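Local coordinates for phosphate-binding protein (PDB 5UB3), which probably serves as a periplasmic solute-binding receptor of the phosphate/phosphonate-binding type, thought to work with a partner diguanylate cyclase, at residues Phe93-Val99 and Asp177-Asn183; Phe98-Asp102 and Val171-Leu175; Met131-Arg136 and Arg274-Val279; Ile139-Leu145 and Ser155-Leu159. Residues are numbered along the deposited sequence.

Interaction 1 (Phe93-Val99 and Asp177-Asn183); sequences FHTLFFV and DVGALSN
The F98 ring (chi1 p, 66°) lies over G179: G179 CA sits 4.0 Å from the ring centroid, 23° off its normal, a CH-pi contact. A CB on G179 would clash with the ring, so glycine leaves the room it needs. F98 CE1 also reaches L181 CG at 3.9 Å, and L96 lies on this same face. The opposite face carries F97, A180 and V178, with F97 CD2 4.1 Å from V178 CG1. Residues 95-99 and 178-182 are extended; N183 turns into the following helix. The strands run antiparallel (152°, axes 4.6 Å apart), with L96-L181 and F98-G179 as hydrogen-bonded pairs, T95-S182 and F97-A180 as non-hydrogen-bonded ones. In this periplasmic binding protein fold the sheet is mixed: 178-182 has parallel 115-118 on one side and antiparallel 92-100 on the other. The ladder is L96 N to L181 O 2.8 Å, L181 N to L96 O 3.1 Å, F98 N to G179 O 2.9 Å and G179 N to F98 O 2.8 Å. At the polar end N183 OD1 accepts H94 N and N183 N donates to H94 O, both at 2.9 Å, while N183 CB lies 3.6 Å from the H94 ring centroid, over its face.

Interaction 2 (Phe98-Asp102 and Val171-Leu175); sequences FVRRD and VHKHL
A Schellman motif ends helix 164-172, and an arginine from a strand end reaches its last turn. H174 is the C-prime residue, with positive phi (63°) and H174 N bonded to V171 O at 3.3 Å; L175 N to F170 O completes the motif. Residues 98-100 are extended strand and 101-102 form a turn. CA atoms come closest at V99-V171 (6.6 Å) and R100-H172 (6.5 Å). R100 (m, t, p, chi4 94°) points its CA-to-CB bond toward the helix end and gives NH1 to H172 O at 3.0 Å (N-H...O angle 139°), placing positive charge by a carbonyl of the helix's carboxyl end. R100 CD lies over the H174 ring, 3.5 Å from its centroid and 21° off the normal, a CH-pi contact. Within the strand segment, D102 holds the guanidinium in a two-pronged salt bridge, R100 NE to D102 OD1 and R100 NH2 to D102 OD2 both 3.1 Å. Deeper, V171 (t) sets CB 4.0 Å from F98 CE2, and V171 CG1 is 4.1 Å from V99 CA. The contact seats the end of helix 164-172 on strand 92-100, beside strand 200-205, where F200 touches both R100 and V171, while H172 NE2 bonds to D199.

Interaction 3 (Met131-Arg136 and Arg274-Val279); sequences MLELLR and RVRDHV
M131 begins the contact from within helix 124-136: its CA-to-CB bond points at the C-terminal helix 259-277, CB lies 4.0 Å from V275 CG1, and its side chain (m, m, chi3 -108°) carries CE to 4.0 Å from V279 CG2. L132 (t, p) follows at the closest CA pair, 5.8 Å from V275; V275 CG2 is 3.8 Å from L132 CB and 3.6 Å from L132 N, and L132 CD1 is 4.1 Å from R274 CD. E133 and L134 face elsewhere, E133 bonding to H204 and L134 packing on L116. L135 (m, t) comes one turn after M131 and again points across: CD1 sits 4.1 Å from V275 CG2 and 4.0 Å from R274 CG, CD2 4.1 Å from H278 CB, where the second helix has ended. R274 is fully extended (t, t, t), one guanidinium face over L135 C and R136 N. R136 NE donates to a water at 2.8 Å, to which R274 NH1 also donates weakly at 3.1 Å; R136 NH1 pairs with E133 OE1 at 3.5 Å, a salt bridge whose hydrogen bond is weak. Since R276 bonds to Q75 of helix 67-75, helix 259-277 joins separate parts of the fold. An apolar contact centred on V275, without direct hydrogen bonds, implies cohesion by shape, the two like-charged arginines sharing one water.

Interaction 4 (Ile139-Leu145 and Ser155-Leu159); sequences IACDVLL and SAGYL
Y158 (chi1 p, 72°) turns its ring so that V143 lies over one face: V143 CG2 is 4.1 Å from the ring centroid, 28° off the normal. C141 SG meets the ring edge, 5.1 Å from its centroid and 74° off the normal, and packs 3.8 Å from Y158 CB and 3.9 Å from A156 CB. These residues share one face of a parallel pair in the register C141-A156, D142-G157, V143-Y158. The short strands 141-143 and 156-159 lie 4.2 Å apart at a strongly twisted 40°. Their hydrogen bonds step between the strands: A156 N to A140 O 2.7 Å, D142 N to A156 O 3.1 Å, Y158 N to D142 O 2.9 Å, L144 N to Y158 O 2.8 Å. On the D142 side G157 makes room, for a CB there would clash with L144 CG; L144 CB also rests 3.7 Å from L159 CD2. A water bridges D142 OD2 (2.6 Å) and A156 O (2.8 Å). Strand 141-143 ends this part of the sheet: 156-160 pairs with it and, also in parallel, with 115-118. Helix 124-136 links 115-118 to 141-143 as a beta-alpha-beta crossover spanning 156-160, and its Y127 and M131 touch Y158.

Interaction 1 is the most buried of the four, a ladder of backbone hydrogen bonds with phenylalanine packing; interaction 4 is also a strand pair, but parallel and at an exposed sheet edge. Both belong to the same sheet, about 16 Å apart between centres. Interaction 2 shares F98 and V99 with interaction 1, and from there strand 92-100 passes to a charged surface end, where R100 pairs with exposed D102. The two also touch directly, V171 CG2 lying 3.5 Å from V178 C. Interaction 3, between helix ends, lacks direct hydrogen bonds; like interaction 4 it includes a bridging water. It touches interaction 4 through helix 124-136, M131 CE lying 3.4 Å from Y158 CE1, and meets interaction 1 where F97 CZ is 4.2 Å from E133 CB.

Interaction 1 (Phe93-Val99 and Asp177-Asn183)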
loop_
_atom_site.group_PDB
_atom_site.type_symbol
_atom_site.label_atom_id
_atom_site.label_comp_id
_atom_site.label_asym_id
_atom_site.label_seq_id
_atom_site.Cartn_x
_atom_site.Cartn_y
_atom_site.Cartn_z
ATOM N N PHE A 93 8.648 -2.865 -4.898
ATOM C CA PHE A 93 8.803 -3.673 -3.728
ATOM C C PHE A 93 8.176 -5.048 -3.924
ATOM O O PHE A 93 7.540 -5.283 -4.933
ATOM C CB PHE A 93 8.340 -2.901 -2.494
ATOM C CG PHE A 93 6.838 -2.705 -2.358
ATOM C CD1 PHE A 93 5.929 -2.954 -3.390
ATOM C CD2 PHE A 93 6.359 -2.255 -1.134
ATOM C CE1 PHE A 93 4.578 -2.764 -3.215
ATOM C CE2 PHE A 93 4.989 -2.052 -0.928
ATOM C CZ PHE A 93 4.102 -2.322 -1.970
ATOM N N HIS A 94 8.303 -5.923 -2.924
ATOM C CA HIS A 94 7.693 -7.231 -2.972
ATOM C C HIS A 94 7.356 -7.682 -1.593
ATOM O O HIS A 94 7.778 -7.059 -0.660
ATOM C CB HIS A 94 8.551 -8.291 -3.660
ATOM C CG HIS A 94 9.878 -8.513 -3.035
ATOM N ND1 HIS A 94 10.972 -7.746 -3.331
ATOM C CD2 HIS A 94 10.286 -9.435 -2.138
ATOM C CE1 HIS A 94 12.019 -8.198 -2.668
ATOM N NE2 HIS A 94 11.619 -9.207 -1.922
ATOM N N THR A 95 6.552 -8.736 -1.532
ATOM C CA THR A 95 6.164 -9.331 -0.261
ATOM C C THR A 95 7.116 -10.451 0.095
ATOM O O THR A 95 7.541 -11.211 -0.779
ATOM C CB THR A 95 4.702 -9.735 -0.280
ATOM O OG1 THR A 95 3.923 -8.528 -0.223
ATOM C CG2 THR A 95 4.381 -10.586 0.942
ATOM N N LEU A 96 7.489 -10.494 1.365
ATOM C CA LEU A 96 8.167 -11.646 1.903
ATOM C C LEU A 96 7.340 -12.306 2.983
ATOM O O LEU A 96 6.568 -11.658 3.720
ATOM C CB LEU A 96 9.562 -11.292 2.361
ATOM C CG LEU A 96 9.854 -10.098 3.236
ATOM C CD1 LEU A 96 9.365 -10.476 4.610
ATOM C CD2 LEU A 96 11.343 -9.696 3.274
ATOM N N PHE A 97 7.440 -13.613 3.024
ATOM C CA PHE A 97 6.776 -14.377 4.069
ATOM C C PHE A 97 7.874 -14.773 4.997
ATOM O O PHE A 97 8.913 -15.237 4.556
ATOM C CB PHE A 97 6.126 -15.612 3.506
ATOM C CG PHE A 97 4.908 -15.343 2.653
ATOM C CD1 PHE A 97 5.047 -14.860 1.374
ATOM C CD2 PHE A 97 3.647 -15.625 3.120
ATOM C CE1 PHE A 97 3.942 -14.642 0.581
ATOM C CE2 PHE A 97 2.531 -15.400 2.351
ATOM C CZ PHE A 97 2.682 -14.933 1.056
ATOM N N PHE A 98 7.653 -14.650 6.293
ATOM C CA PHE A 98 8.673 -15.023 7.217
ATOM C C PHE A 98 8.101 -15.807 8.387
ATOM O O PHE A 98 6.924 -15.684 8.718
ATOM C CB PHE A 98 9.412 -13.785 7.706
ATOM C CG PHE A 98 8.570 -12.881 8.513
ATOM C CD1 PHE A 98 7.816 -11.886 7.887
ATOM C CD2 PHE A 98 8.484 -13.032 9.912
ATOM C CE1 PHE A 98 6.993 -11.060 8.629
ATOM C CE2 PHE A 98 7.684 -12.210 10.652
ATOM C CZ PHE A 98 6.926 -11.230 10.024
ATOM N N VAL A 99 8.954 -16.603 8.990
ATOM C CA VAL A 99 8.633 -17.371 10.194
ATOM C C VAL A 99 9.698 -17.276 11.252
ATOM O O VAL A 99 10.817 -16.825 10.990
ATOM C CB VAL A 99 8.532 -18.857 9.878
ATOM C CG1 VAL A 99 7.461 -19.084 8.820
ATOM C CG2 VAL A 99 9.882 -19.439 9.451
ATOM N N ASP A 177 2.000 -18.478 12.880
ATOM C CA ASP A 177 3.131 -19.163 12.346
ATOM C C ASP A 177 3.911 -18.314 11.324
ATOM O O ASP A 177 5.141 -18.370 11.269
ATOM C CB ASP A 177 2.690 -20.447 11.664
ATOM C CG ASP A 177 1.906 -21.378 12.599
ATOM O OD1 ASP A 177 2.393 -21.661 13.676
ATOM O OD2 ASP A 177 0.800 -21.811 12.237
ATOM N N VAL A 178 3.191 -17.570 10.513
ATOM C CA VAL A 178 3.819 -16.892 9.363
ATOM C C VAL A 178 3.395 -15.458 9.295
ATOM O O VAL A 178 2.260 -15.097 9.637
ATOM C CB VAL A 178 3.522 -17.604 8.024
ATOM C CG1 VAL A 178 4.303 -16.984 6.891
ATOM C CG2 VAL A 178 3.726 -19.113 8.062
ATOM N N GLY A 179 4.323 -14.594 8.849
ATOM C CA GLY A 179 4.010 -13.218 8.675
ATOM C C GLY A 179 4.278 -12.778 7.254
ATOM O O GLY A 179 5.099 -13.394 6.598
ATOM N N ALA A 180 3.540 -11.763 6.780
ATOM C CA ALA A 180 3.802 -11.184 5.461
ATOM C C ALA A 180 4.076 -9.710 5.651
ATOM O O ALA A 180 3.349 -9.044 6.322
ATOM C CB ALA A 180 2.664 -11.397 4.522
ATOM N N LEU A 181 5.187 -9.241 5.088
ATOM C CA LEU A 181 5.524 -7.800 5.052
ATOM C C LEU A 181 6.250 -7.496 3.743
ATOM O O LEU A 181 6.726 -8.445 3.093
ATOM C CB LEU A 181 6.468 -7.490 6.166
ATOM C CG LEU A 181 5.977 -7.481 7.599
ATOM C CD1 LEU A 181 7.151 -7.202 8.512
ATOM C CD2 LEU A 181 4.944 -6.412 7.818
ATOM N N SER A 182 6.414 -6.200 3.390
ATOM C CA SER A 182 7.219 -5.851 2.201
ATOM C C SER A 182 8.695 -6.061 2.542
ATOM O O SER A 182 9.119 -6.029 3.697
ATOM C CB SER A 182 7.062 -4.370 1.767
ATOM O OG SER A 182 7.816 -3.567 2.637
ATOM N N ASN A 183 9.486 -6.216 1.505
ATOM C CA ASN A 183 10.922 -6.291 1.655
ATOM C C ASN A 183 11.477 -5.042 2.252
ATOM O O ASN A 183 12.434 -5.083 2.939
ATOM C CB ASN A 183 11.563 -6.561 0.320
ATOM C CG ASN A 183 11.333 -5.437 -0.667
ATOM O OD1 ASN A 183 10.214 -4.970 -0.915
ATOM N ND2 ASN A 183 12.424 -4.972 -1.212
#

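Interaction 2 (Phe98-Asp102 and Val171-Leu175)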
loop_
_atom_site.group_PDB
_atom_site.type_symbol
_atom_site.label_atom_id
_atom_site.label_comp_id
_atom_site.label_asym_id
_atom_site.label_seq_id
_atom_site.Cartn_x
_atom_site.Cartn_y
_atom_site.Cartn_z
ATOM N N PHE A 98 7.653 -14.650 6.293
ATOM C CA PHE A 98 8.673 -15.023 7.217
ATOM C C PHE A 98 8.101 -15.807 8.387
ATOM O O PHE A 98 6.924 -15.684 8.718
ATOM C CB PHE A 98 9.412 -13.785 7.706
ATOM C CG PHE A 98 8.570 -12.881 8.513
ATOM C CD1 PHE A 98 7.816 -11.886 7.887
ATOM C CD2 PHE A 98 8.484 -13.032 9.912
ATOM C CE1 PHE A 98 6.993 -11.060 8.629
ATOM C CE2 PHE A 98 7.684 -12.210 10.652
ATOM C CZ PHE A 98 6.926 -11.230 10.024
ATOM N N VAL A 99 8.954 -16.603 8.990
ATOM C CA VAL A 99 8.633 -17.371 10.194
ATOM C C VAL A 99 9.698 -17.276 11.252
ATOM O O VAL A 99 10.817 -16.825 10.990
ATOM C CB VAL A 99 8.532 -18.857 9.878
ATOM C CG1 VAL A 99 7.461 -19.084 8.820
ATOM C CG2 VAL A 99 9.882 -19.439 9.451
ATOM N N ARG A 100 9.377 -17.793 12.427
ATOM C CA ARG A 100 10.444 -18.042 13.394
ATOM C C ARG A 100 11.448 -19.044 12.849
ATOM O O ARG A 100 11.107 -19.979 12.130
ATOM C CB ARG A 100 9.894 -18.529 14.717
ATOM C CG ARG A 100 9.170 -17.418 15.460
ATOM C CD ARG A 100 8.929 -17.857 16.881
ATOM N NE ARG A 100 10.190 -18.269 17.508
ATOM C CZ ARG A 100 10.996 -17.498 18.246
ATOM N NH1 ARG A 100 10.699 -16.215 18.529
ATOM N NH2 ARG A 100 12.107 -18.053 18.757
ATOM N N ARG A 101 12.714 -18.816 13.149
ATOM C CA ARG A 101 13.752 -19.681 12.596
ATOM C C ARG A 101 13.550 -21.099 13.155
ATOM O O ARG A 101 13.793 -22.045 12.463
ATOM C CB ARG A 101 15.152 -19.076 12.825
ATOM C CG ARG A 101 16.279 -20.039 13.186
ATOM C CD ARG A 101 17.683 -19.517 12.830
ATOM N NE ARG A 101 17.901 -19.332 11.381
ATOM C CZ ARG A 101 17.862 -20.289 10.430
ATOM N NH1 ARG A 101 17.591 -21.570 10.706
ATOM N NH2 ARG A 101 18.099 -19.951 9.155
ATOM N N ASP A 102 13.043 -21.229 14.377
ATOM C CA ASP A 102 12.774 -22.561 14.944
ATOM C C ASP A 102 11.452 -23.224 14.440
ATOM O O ASP A 102 11.103 -24.337 14.856
ATOM C CB ASP A 102 12.892 -22.538 16.487
ATOM C CG ASP A 102 11.929 -21.530 17.167
ATOM O OD1 ASP A 102 10.941 -21.087 16.609
ATOM O OD2 ASP A 102 12.158 -21.155 18.319
ATOM N N VAL A 171 4.061 -13.175 15.170
ATOM C CA VAL A 171 4.894 -14.298 14.735
ATOM C C VAL A 171 6.026 -14.483 15.743
ATOM O O VAL A 171 6.391 -15.637 16.079
ATOM C CB VAL A 171 5.444 -14.138 13.314
ATOM C CG1 VAL A 171 6.243 -15.363 12.895
ATOM C CG2 VAL A 171 4.291 -13.976 12.382
ATOM N N HIS A 172 6.540 -13.366 16.272
ATOM C CA HIS A 172 7.665 -13.520 17.163
ATOM C C HIS A 172 7.243 -14.230 18.422
ATOM O O HIS A 172 8.006 -15.045 18.941
ATOM C CB HIS A 172 8.326 -12.226 17.506
ATOM C CG HIS A 172 9.629 -12.444 18.193
ATOM N ND1 HIS A 172 9.804 -12.221 19.537
ATOM C CD2 HIS A 172 10.788 -12.969 17.745
ATOM C CE1 HIS A 172 11.034 -12.545 19.879
ATOM N NE2 HIS A 172 11.649 -13.014 18.814
ATOM N N LYS A 173 6.005 -13.941 18.859
ATOM C CA LYS A 173 5.516 -14.393 20.126
ATOM C C LYS A 173 4.824 -15.738 20.026
ATOM O O LYS A 173 4.196 -16.132 21.008
ATOM C CB LYS A 173 4.643 -13.314 20.783
ATOM C CG LYS A 173 5.457 -12.068 21.084
ATOM C CD LYS A 173 4.621 -10.972 21.671
ATOM C CE LYS A 173 5.218 -9.576 21.466
ATOM N NZ LYS A 173 6.446 -9.508 22.274
ATOM N N HIS A 174 5.009 -16.480 18.914
ATOM C CA HIS A 174 4.418 -17.804 18.683
ATOM C C HIS A 174 2.872 -17.775 18.630
ATOM O O HIS A 174 2.226 -18.777 18.880
ATOM C CB HIS A 174 4.882 -18.855 19.723
ATOM C CG HIS A 174 6.327 -19.210 19.630
ATOM N ND1 HIS A 174 7.308 -18.543 20.341
ATOM C CD2 HIS A 174 6.959 -20.181 18.932
ATOM C CE1 HIS A 174 8.482 -19.082 20.074
ATOM N NE2 HIS A 174 8.299 -20.070 19.209
ATOM N N LEU A 175 2.272 -16.638 18.311
ATOM C CA LEU A 175 0.812 -16.598 18.248
ATOM C C LEU A 175 0.371 -17.021 16.881
ATOM O O LEU A 175 -0.663 -17.593 16.763
ATOM C CB LEU A 175 0.312 -15.218 18.540
ATOM C CG LEU A 175 0.699 -14.781 19.953
ATOM C CD1 LEU A 175 0.557 -13.273 20.067
ATOM C CD2 LEU A 175 -0.122 -15.492 21.023
#

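Interaction 3 (Met131-Arg136 and Arg274-Val279)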
loop_
_atom_site.group_PDB
_atom_site.type_symbol
_atom_site.label_atom_id
_atom_site.label_comp_id
_atom_site.label_asym_id
_atom_site.label_seq_id
_atom_site.Cartn_x
_atom_site.Cartn_y
_atom_site.Cartn_z
ATOM N N MET A 131 -1.985 -12.752 -0.391
ATOM C CA MET A 131 -3.153 -13.555 -0.705
ATOM C C MET A 131 -3.095 -14.003 -2.164
ATOM O O MET A 131 -3.437 -15.118 -2.499
ATOM C CB MET A 131 -4.486 -12.812 -0.491
ATOM C CG MET A 131 -4.884 -12.639 0.939
ATOM S SD MET A 131 -5.096 -14.214 1.789
ATOM C CE MET A 131 -6.869 -14.227 1.948
ATOM N N LEU A 132 -2.666 -13.105 -3.034
ATOM C CA LEU A 132 -2.524 -13.458 -4.437
ATOM C C LEU A 132 -1.569 -14.625 -4.556
ATOM O O LEU A 132 -1.838 -15.546 -5.300
ATOM C CB LEU A 132 -1.997 -12.267 -5.268
ATOM C CG LEU A 132 -1.797 -12.533 -6.722
ATOM C CD1 LEU A 132 -3.110 -13.015 -7.324
ATOM C CD2 LEU A 132 -1.302 -11.246 -7.364
ATOM N N GLU A 133 -0.456 -14.547 -3.834
ATOM C CA GLU A 133 0.544 -15.583 -3.899
ATOM C C GLU A 133 -0.030 -16.930 -3.509
ATOM O O GLU A 133 0.292 -17.947 -4.114
ATOM C CB GLU A 133 1.758 -15.248 -3.069
ATOM C CG GLU A 133 3.010 -15.986 -3.522
ATOM C CD GLU A 133 3.679 -15.386 -4.765
ATOM O OE1 GLU A 133 3.066 -14.540 -5.477
ATOM O OE2 GLU A 133 4.827 -15.799 -4.978
ATOM N N LEU A 134 -0.878 -16.939 -2.506
ATOM C CA LEU A 134 -1.433 -18.169 -2.048
ATOM C C LEU A 134 -2.384 -18.700 -3.102
ATOM O O LEU A 134 -2.398 -19.897 -3.380
ATOM C CB LEU A 134 -2.112 -17.998 -0.685
ATOM C CG LEU A 134 -1.184 -17.667 0.480
ATOM C CD1 LEU A 134 -2.064 -17.528 1.713
ATOM C CD2 LEU A 134 -0.070 -18.634 0.700
ATOM N N LEU A 135 -3.160 -17.818 -3.707
ATOM C CA LEU A 135 -4.045 -18.252 -4.753
ATOM C C LEU A 135 -3.311 -18.936 -5.909
ATOM O O LEU A 135 -3.713 -20.024 -6.351
ATOM C CB LEU A 135 -4.906 -17.107 -5.275
ATOM C CG LEU A 135 -6.058 -16.652 -4.421
ATOM C CD1 LEU A 135 -6.540 -15.380 -5.056
ATOM C CD2 LEU A 135 -7.245 -17.608 -4.310
ATOM N N ARG A 136 -2.236 -18.318 -6.351
ATOM C CA ARG A 136 -1.457 -18.852 -7.474
ATOM C C ARG A 136 -0.920 -20.232 -7.175
ATOM O O ARG A 136 -0.829 -21.042 -8.076
ATOM C CB ARG A 136 -0.269 -17.932 -7.823
ATOM C CG ARG A 136 -0.701 -16.652 -8.516
ATOM C CD ARG A 136 0.352 -15.595 -8.304
ATOM N NE ARG A 136 0.154 -14.475 -9.205
ATOM C CZ ARG A 136 1.008 -13.460 -9.340
ATOM N NH1 ARG A 136 2.098 -13.367 -8.608
ATOM N NH2 ARG A 136 0.763 -12.520 -10.230
ATOM N N ARG A 274 -8.570 -10.696 -8.677
ATOM C CA ARG A 274 -8.685 -12.127 -8.376
ATOM C C ARG A 274 -8.784 -12.364 -6.896
ATOM O O ARG A 274 -9.585 -13.209 -6.435
ATOM C CB ARG A 274 -7.492 -12.845 -8.938
ATOM C CG ARG A 274 -7.526 -14.335 -8.745
ATOM C CD ARG A 274 -6.226 -14.935 -9.246
ATOM N NE ARG A 274 -6.233 -16.375 -9.130
ATOM C CZ ARG A 274 -5.245 -17.176 -9.526
ATOM N NH1 ARG A 274 -4.112 -16.717 -10.065
ATOM N NH2 ARG A 274 -5.405 -18.455 -9.369
ATOM N N VAL A 275 -7.964 -11.646 -6.125
ATOM C CA VAL A 275 -8.052 -11.734 -4.664
ATOM C C VAL A 275 -9.466 -11.327 -4.201
ATOM O O VAL A 275 -10.125 -11.988 -3.369
ATOM C CB VAL A 275 -6.983 -10.867 -3.974
ATOM C CG1 VAL A 275 -7.257 -10.789 -2.457
ATOM C CG2 VAL A 275 -5.604 -11.450 -4.211
ATOM N N ARG A 276 -9.928 -10.230 -4.772
ATOM C CA ARG A 276 -11.233 -9.723 -4.415
ATOM C C ARG A 276 -12.352 -10.689 -4.795
ATOM O O ARG A 276 -13.306 -10.866 -4.049
ATOM C CB ARG A 276 -11.443 -8.418 -5.067
ATOM C CG ARG A 276 -10.668 -7.311 -4.393
ATOM C CD ARG A 276 -11.010 -6.036 -5.100
ATOM N NE ARG A 276 -12.380 -5.641 -4.760
ATOM C CZ ARG A 276 -13.160 -4.898 -5.530
ATOM N NH1 ARG A 276 -12.718 -4.392 -6.683
ATOM N NH2 ARG A 276 -14.398 -4.622 -5.111
ATOM N N ASP A 277 -12.226 -11.289 -5.964
ATOM C CA ASP A 277 -13.221 -12.233 -6.462
ATOM C C ASP A 277 -13.224 -13.513 -5.598
ATOM O O ASP A 277 -14.282 -14.066 -5.362
ATOM C CB ASP A 277 -12.988 -12.479 -7.946
ATOM C CG ASP A 277 -13.404 -11.299 -8.790
ATOM O OD1 ASP A 277 -14.113 -10.407 -8.262
ATOM O OD2 ASP A 277 -13.049 -11.256 -9.977
ATOM N N HIS A 278 -12.087 -13.911 -5.032
ATOM C CA HIS A 278 -11.957 -15.232 -4.382
ATOM C C HIS A 278 -11.681 -15.108 -2.886
ATOM O O HIS A 278 -10.908 -15.881 -2.339
ATOM C CB HIS A 278 -10.934 -16.114 -5.161
ATOM C CG HIS A 278 -11.263 -16.256 -6.637
ATOM N ND1 HIS A 278 -12.208 -17.148 -7.115
ATOM C CD2 HIS A 278 -10.818 -15.576 -7.730
ATOM C CE1 HIS A 278 -12.308 -17.029 -8.429
ATOM N NE2 HIS A 278 -11.480 -16.081 -8.827
ATOM N N VAL A 279 -12.376 -14.159 -2.244
ATOM C CA VAL A 279 -12.333 -13.937 -0.787
ATOM C C VAL A 279 -13.715 -13.536 -0.197
ATOM O O VAL A 279 -14.180 -12.405 -0.314
ATOM C CB VAL A 279 -11.254 -12.910 -0.433
ATOM C CG1 VAL A 279 -11.447 -12.364 0.967
ATOM C CG2 VAL A 279 -9.853 -13.543 -0.551
HETATM O O HOH W 1 -2.096 -14.474 -10.846
#

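Interaction 4 (Ile139-Leu145 and Ser155-Leu159)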
loop_
_atom_site.group_PDB
_atom_site.type_symbol
_atom_site.label_atom_id
_atom_site.label_comp_id
_atom_site.label_asym_id
_atom_site.label_seq_id
_atom_site.Cartn_x
_atom_site.Cartn_y
_atom_site.Cartn_z
ATOM N N ILE A 139 -3.011 -22.629 -2.435
ATOM C CA ILE A 139 -2.926 -22.791 -0.996
ATOM C C ILE A 139 -4.173 -22.106 -0.412
ATOM O O ILE A 139 -4.281 -20.846 -0.375
ATOM C CB ILE A 139 -1.658 -22.170 -0.425
ATOM C CG1 ILE A 139 -0.447 -22.953 -0.908
ATOM C CG2 ILE A 139 -1.726 -22.118 1.083
ATOM C CD1 ILE A 139 0.865 -22.315 -0.560
ATOM N N ALA A 140 -5.115 -22.911 0.056
ATOM C CA ALA A 140 -6.314 -22.365 0.653
ATOM C C ALA A 140 -5.957 -21.612 1.942
ATOM O O ALA A 140 -5.060 -22.008 2.702
ATOM C CB ALA A 140 -7.314 -23.472 0.921
ATOM N N CYS A 141 -6.631 -20.498 2.144
ATOM C CA CYS A 141 -6.337 -19.682 3.288
ATOM C C CYS A 141 -7.596 -19.034 3.782
ATOM O O CYS A 141 -8.006 -18.007 3.280
ATOM C CB CYS A 141 -5.260 -18.666 2.928
ATOM S SG CYS A 141 -4.522 -17.935 4.441
ATOM N N ASP A 142 -8.230 -19.684 4.776
ATOM C CA ASP A 142 -9.483 -19.277 5.284
ATOM C C ASP A 142 -9.311 -18.211 6.322
ATOM O O ASP A 142 -8.307 -18.210 7.061
ATOM C CB ASP A 142 -10.198 -20.463 5.938
ATOM C CG ASP A 142 -10.420 -21.627 4.953
ATOM O OD1 ASP A 142 -11.011 -21.381 3.903
ATOM O OD2 ASP A 142 -10.045 -22.754 5.274
ATOM N N VAL A 143 -10.260 -17.291 6.422
ATOM C CA VAL A 143 -10.165 -16.294 7.485
ATOM C C VAL A 143 -10.335 -16.985 8.833
ATOM O O VAL A 143 -11.244 -17.807 8.994
ATOM C CB VAL A 143 -11.091 -15.082 7.292
ATOM C CG1 VAL A 143 -12.548 -15.428 7.457
ATOM C CG2 VAL A 143 -10.713 -13.999 8.296
ATOM N N LEU A 144 -9.442 -16.679 9.777
ATOM C CA LEU A 144 -9.606 -17.158 11.140
ATOM C C LEU A 144 -10.138 -16.048 12.032
ATOM O O LEU A 144 -9.796 -14.902 11.891
ATOM C CB LEU A 144 -8.330 -17.724 11.661
ATOM C CG LEU A 144 -7.742 -18.870 10.829
ATOM C CD1 LEU A 144 -6.372 -19.224 11.446
ATOM C CD2 LEU A 144 -8.645 -20.091 10.731
ATOM N N LEU A 145 -10.993 -16.407 12.958
ATOM C CA LEU A 145 -11.690 -15.426 13.710
ATOM C C LEU A 145 -10.877 -14.838 14.866
ATOM O O LEU A 145 -11.032 -13.707 15.226
ATOM C CB LEU A 145 -12.990 -16.045 14.196
ATOM C CG LEU A 145 -13.995 -16.037 13.049
ATOM C CD1 LEU A 145 -13.821 -17.227 12.073
ATOM C CD2 LEU A 145 -15.365 -15.957 13.678
ATOM N N SER A 155 -5.350 -26.829 4.897
ATOM C CA SER A 155 -5.467 -25.403 4.491
ATOM C C SER A 155 -4.672 -24.502 5.444
ATOM O O SER A 155 -4.397 -24.908 6.570
ATOM C CB SER A 155 -6.932 -24.982 4.450
ATOM O OG SER A 155 -7.634 -25.755 3.515
ATOM N N ALA A 156 -4.283 -23.326 4.981
ATOM C CA ALA A 156 -3.829 -22.298 5.872
ATOM C C ALA A 156 -5.044 -21.505 6.375
ATOM O O ALA A 156 -6.222 -21.713 5.954
ATOM C CB ALA A 156 -2.880 -21.380 5.163
ATOM N N GLY A 157 -4.755 -20.594 7.279
ATOM C CA GLY A 157 -5.703 -19.632 7.742
ATOM C C GLY A 157 -4.987 -18.331 8.039
ATOM O O GLY A 157 -3.767 -18.334 8.373
ATOM N N TYR A 158 -5.708 -17.238 7.929
ATOM C CA TYR A 158 -5.107 -15.944 8.196
ATOM C C TYR A 158 -5.811 -15.216 9.275
ATOM O O TYR A 158 -7.028 -15.384 9.471
ATOM C CB TYR A 158 -4.971 -15.080 6.954
ATOM C CG TYR A 158 -6.227 -14.520 6.408
ATOM C CD1 TYR A 158 -7.017 -15.271 5.604
ATOM C CD2 TYR A 158 -6.614 -13.215 6.679
ATOM C CE1 TYR A 158 -8.178 -14.759 5.090
ATOM C CE2 TYR A 158 -7.755 -12.694 6.154
ATOM C CZ TYR A 158 -8.529 -13.470 5.359
ATOM O OH TYR A 158 -9.676 -13.016 4.803
ATOM N N LEU A 159 -5.025 -14.414 9.977
ATOM C CA LEU A 159 -5.521 -13.514 10.987
ATOM C C LEU A 159 -5.094 -12.083 10.654
ATOM O O LEU A 159 -3.898 -11.817 10.449
ATOM C CB LEU A 159 -4.926 -13.897 12.313
ATOM C CG LEU A 159 -5.456 -15.205 12.836
ATOM C CD1 LEU A 159 -4.497 -15.805 13.829
ATOM C CD2 LEU A 159 -6.807 -14.936 13.465
HETATM O O HOH W 2 -8.263 -23.256 7.118
#